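Local atomic coordinates of petrobactin-binding protein YclQ (PDB entry 3GFV), a protein that binds iron-free and ferric petrobactin, and its precursor 3,4-dihydroxybenzoic acid, as the solute-binding component of an ABC transporter for siderophore uptake. Residues N227-F232 / N257-K262. Residues are numbered along the deposited sequence; the frame is centred on the assembly and turned at random.
Sequences NPDYLF and NVNAVK
At the entry to strand 230-235 of the mixed sheet, in the periplasmic binding protein fold, the loop after helix 220-226 meets the start of the short, single-turn helix 259-262, and Asn227, Pro228 and Asp229 each accept one hydrogen bond from it. Asn227, the first residue past helix 220-226, takes a positive phi; its CG lies anti to the backbone N (chi1 -169°), and its OD1 takes the N-H of Asn259 at 2.9 Å in an almost straight bond. One residue on, Ala260 N reaches Pro228 O at 3.0 Å, a more bent bond. Asn259 adds its side chain: ND2 donates to Asp229 OD1 at 2.9 Å, with amide and carboxylate side by side and only 14° from coplanar. Apolar contacts flank these bonds: Val258 CG1 lies 3.6 Å from Pro228 CD, and the methyl of Ala260 sits 3.6 Å from Leu231 CB. The other carboxylate oxygen of Asp229, OD2, accepts from Asn173 N on the neighbouring strand 173-180. With Val258 as N-cap, the leading helix N-H groups, which lack acceptors within the helix, thus find them in the loop, and the Asp229 carboxylate, gripped at both oxygens, links helix to sheet, its negative charge probably favoured modestly by the short helix's dipole.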
ATOM      1  N   ASN A 227     -23.532 -11.127   2.459  1.00 19.10           N
ATOM      2  CA  ASN A 227     -23.812 -11.463   1.056  1.00 20.45           C
ATOM      3  C   ASN A 227     -23.265 -10.463   0.009  1.00 19.31           C
ATOM      4  O   ASN A 227     -23.997  -9.919  -0.829  1.00 18.79           O
ATOM      5  CB  ASN A 227     -25.327 -11.685   0.840  1.00 18.01           C
ATOM      6  CG  ASN A 227     -25.635 -12.286  -0.526  1.00 24.78           C
ATOM      7  OD1 ASN A 227     -24.813 -13.009  -1.078  1.00 24.35           O
ATOM      8  ND2 ASN A 227     -26.836 -11.985  -1.079  1.00 23.64           N
ATOM      9  N   PRO A 228     -21.951 -10.234   0.019  1.00 20.34           N
ATOM     10  CA  PRO A 228     -21.394  -9.268  -0.934  1.00 18.62           C
ATOM     11  C   PRO A 228     -21.459  -9.792  -2.369  1.00 17.00           C
ATOM     12  O   PRO A 228     -21.304 -10.994  -2.602  1.00 18.91           O
ATOM     13  CB  PRO A 228     -19.916  -9.182  -0.511  1.00 18.15           C
ATOM     14  CG  PRO A 228     -19.642 -10.602   0.044  1.00 19.59           C
ATOM     15  CD  PRO A 228     -20.919 -10.906   0.827  1.00 19.28           C
ATOM     16  N   ASP A 229     -21.670  -8.899  -3.326  1.00 20.21           N
ATOM     17  CA  ASP A 229     -21.639  -9.269  -4.743  1.00 19.04           C
ATOM     18  C   ASP A 229     -20.218  -9.534  -5.221  1.00 19.63           C
ATOM     19  O   ASP A 229     -19.990 -10.405  -6.059  1.00 20.55           O
ATOM     20  CB  ASP A 229     -22.242  -8.128  -5.567  1.00 22.42           C
ATOM     21  CG  ASP A 229     -23.672  -7.837  -5.171  1.00 25.14           C
ATOM     22  OD1 ASP A 229     -24.436  -8.820  -5.061  1.00 31.01           O
ATOM     23  OD2 ASP A 229     -24.004  -6.652  -4.925  1.00 22.67           O
ATOM     24  N   TYR A 230     -19.272  -8.749  -4.694  1.00 19.64           N
ATOM     25  CA  TYR A 230     -17.841  -8.906  -4.980  1.00 19.61           C
ATOM     26  C   TYR A 230     -17.077  -9.090  -3.685  1.00 18.92           C
ATOM     27  O   TYR A 230     -17.344  -8.411  -2.699  1.00 18.90           O
ATOM     28  CB  TYR A 230     -17.275  -7.687  -5.744  1.00 20.81           C
ATOM     29  CG  TYR A 230     -17.806  -7.637  -7.142  1.00 19.86           C
ATOM     30  CD1 TYR A 230     -17.050  -8.120  -8.219  1.00 17.24           C
ATOM     31  CD2 TYR A 230     -19.104  -7.186  -7.385  1.00 24.61           C
ATOM     32  CE1 TYR A 230     -17.567  -8.107  -9.510  1.00 25.09           C
ATOM     33  CE2 TYR A 230     -19.628  -7.183  -8.670  1.00 26.77           C
ATOM     34  CZ  TYR A 230     -18.855  -7.637  -9.725  1.00 30.98           C
ATOM     35  OH  TYR A 230     -19.390  -7.635 -11.000  1.00 32.14           O
ATOM     36  N   LEU A 231     -16.132 -10.026  -3.684  1.00 18.83           N
ATOM     37  CA  LEU A 231     -15.356 -10.303  -2.481  1.00 15.62           C
ATOM     38  C   LEU A 231     -13.866 -10.128  -2.793  1.00 19.05           C
ATOM     39  O   LEU A 231     -13.299 -10.867  -3.593  1.00 19.35           O
ATOM     40  CB  LEU A 231     -15.649 -11.718  -1.968  1.00 19.67           C
ATOM     41  CG  LEU A 231     -14.897 -12.136  -0.689  1.00 21.45           C
ATOM     42  CD1 LEU A 231     -15.306 -11.292   0.503  1.00 20.36           C
ATOM     43  CD2 LEU A 231     -15.178 -13.627  -0.389  1.00 21.22           C
ATOM     44  N   PHE A 232     -13.263  -9.125  -2.167  1.00 16.10           N
ATOM     45  CA  PHE A 232     -11.848  -8.819  -2.365  1.00 17.74           C
ATOM     46  C   PHE A 232     -11.061  -9.471  -1.246  1.00 17.05           C
ATOM     47  O   PHE A 232     -11.321  -9.202  -0.070  1.00 20.27           O
ATOM     48  CB  PHE A 232     -11.648  -7.307  -2.335  1.00 20.46           C
ATOM     49  CG  PHE A 232     -12.333  -6.591  -3.460  1.00 20.95           C
ATOM     50  CD1 PHE A 232     -11.667  -6.374  -4.660  1.00 21.42           C
ATOM     51  CD2 PHE A 232     -13.647  -6.151  -3.325  1.00 19.86           C
ATOM     52  CE1 PHE A 232     -12.290  -5.692  -5.721  1.00 21.93           C
ATOM     53  CE2 PHE A 232     -14.280  -5.474  -4.383  1.00 19.31           C
ATOM     54  CZ  PHE A 232     -13.609  -5.270  -5.579  1.00 19.02           C
ATOM     55  N   ASN A 257     -23.206 -20.237  -1.295  1.00 24.10           N
ATOM     56  CA  ASN A 257     -24.280 -19.460  -1.896  1.00 23.58           C
ATOM     57  C   ASN A 257     -24.140 -17.941  -1.848  1.00 21.91           C
ATOM     58  O   ASN A 257     -25.031 -17.234  -2.331  1.00 23.03           O
ATOM     59  CB  ASN A 257     -25.641 -19.860  -1.307  1.00 22.09           C
ATOM     60  CG  ASN A 257     -25.972 -21.289  -1.588  1.00 30.87           C
ATOM     61  OD1 ASN A 257     -25.660 -21.786  -2.667  1.00 30.30           O
ATOM     62  ND2 ASN A 257     -26.587 -21.977  -0.617  1.00 28.50           N
ATOM     63  N   VAL A 258     -23.035 -17.432  -1.293  1.00 21.72           N
ATOM     64  CA  VAL A 258     -22.787 -15.992  -1.299  1.00 20.58           C
ATOM     65  C   VAL A 258     -22.663 -15.526  -2.764  1.00 21.05           C
ATOM     66  O   VAL A 258     -22.013 -16.183  -3.568  1.00 20.30           O
ATOM     67  CB  VAL A 258     -21.502 -15.634  -0.482  1.00 23.54           C
ATOM     68  CG1 VAL A 258     -21.063 -14.185  -0.729  1.00 19.47           C
ATOM     69  CG2 VAL A 258     -21.729 -15.852   1.019  1.00 20.59           C
ATOM     70  N   ASN A 259     -23.285 -14.403  -3.101  1.00 20.81           N
ATOM     71  CA  ASN A 259     -23.221 -13.883  -4.469  1.00 17.87           C
ATOM     72  C   ASN A 259     -21.806 -13.933  -5.060  1.00 19.75           C
ATOM     73  O   ASN A 259     -21.583 -14.543  -6.110  1.00 21.70           O
ATOM     74  CB  ASN A 259     -23.789 -12.471  -4.520  1.00 20.79           C
ATOM     75  CG  ASN A 259     -25.306 -12.454  -4.417  1.00 24.06           C
ATOM     76  OD1 ASN A 259     -25.946 -13.503  -4.307  1.00 29.08           O
ATOM     77  ND2 ASN A 259     -25.884 -11.271  -4.436  1.00 23.19           N
ATOM     78  N   ALA A 260     -20.849 -13.310  -4.374  1.00 19.79           N
ATOM     79  CA  ALA A 260     -19.482 -13.251  -4.894  1.00 20.02           C
ATOM     80  C   ALA A 260     -18.910 -14.642  -5.188  1.00 26.23           C
ATOM     81  O   ALA A 260     -18.170 -14.833  -6.159  1.00 23.33           O
ATOM     82  CB  ALA A 260     -18.566 -12.506  -3.923  1.00 19.04           C
ATOM     83  N   VAL A 261     -19.249 -15.607  -4.344  1.00 21.22           N
ATOM     84  CA  VAL A 261     -18.733 -16.957  -4.520  1.00 20.53           C
ATOM     85  C   VAL A 261     -19.424 -17.683  -5.683  1.00 24.10           C
ATOM     86  O   VAL A 261     -18.752 -18.162  -6.603  1.00 24.52           O
ATOM     87  CB  VAL A 261     -18.807 -17.774  -3.224  1.00 21.82           C
ATOM     88  CG1 VAL A 261     -18.342 -19.215  -3.455  1.00 25.02           C
ATOM     89  CG2 VAL A 261     -17.968 -17.129  -2.158  1.00 21.28           C
ATOM     90  N   LYS A 262     -20.748 -17.754  -5.666  1.00 22.56           N
ATOM     91  CA  LYS A 262     -21.411 -18.543  -6.696  1.00 25.09           C
ATOM     92  C   LYS A 262     -21.327 -17.909  -8.085  1.00 30.98           C
ATOM     93  O   LYS A 262     -21.364 -18.616  -9.080  1.00 31.43           O
ATOM     94  CB  LYS A 262     -22.851 -18.862  -6.329  1.00 31.97           C
ATOM     95  CG  LYS A 262     -23.716 -17.678  -6.085  1.00 30.71           C
ATOM     96  CD  LYS A 262     -25.078 -18.177  -5.601  1.00 38.61           C
ATOM     97  CE  LYS A 262     -26.138 -17.114  -5.727  1.00 40.89           C
ATOM     98  NZ  LYS A 262     -27.473 -17.775  -5.881  1.00 55.35           N
TER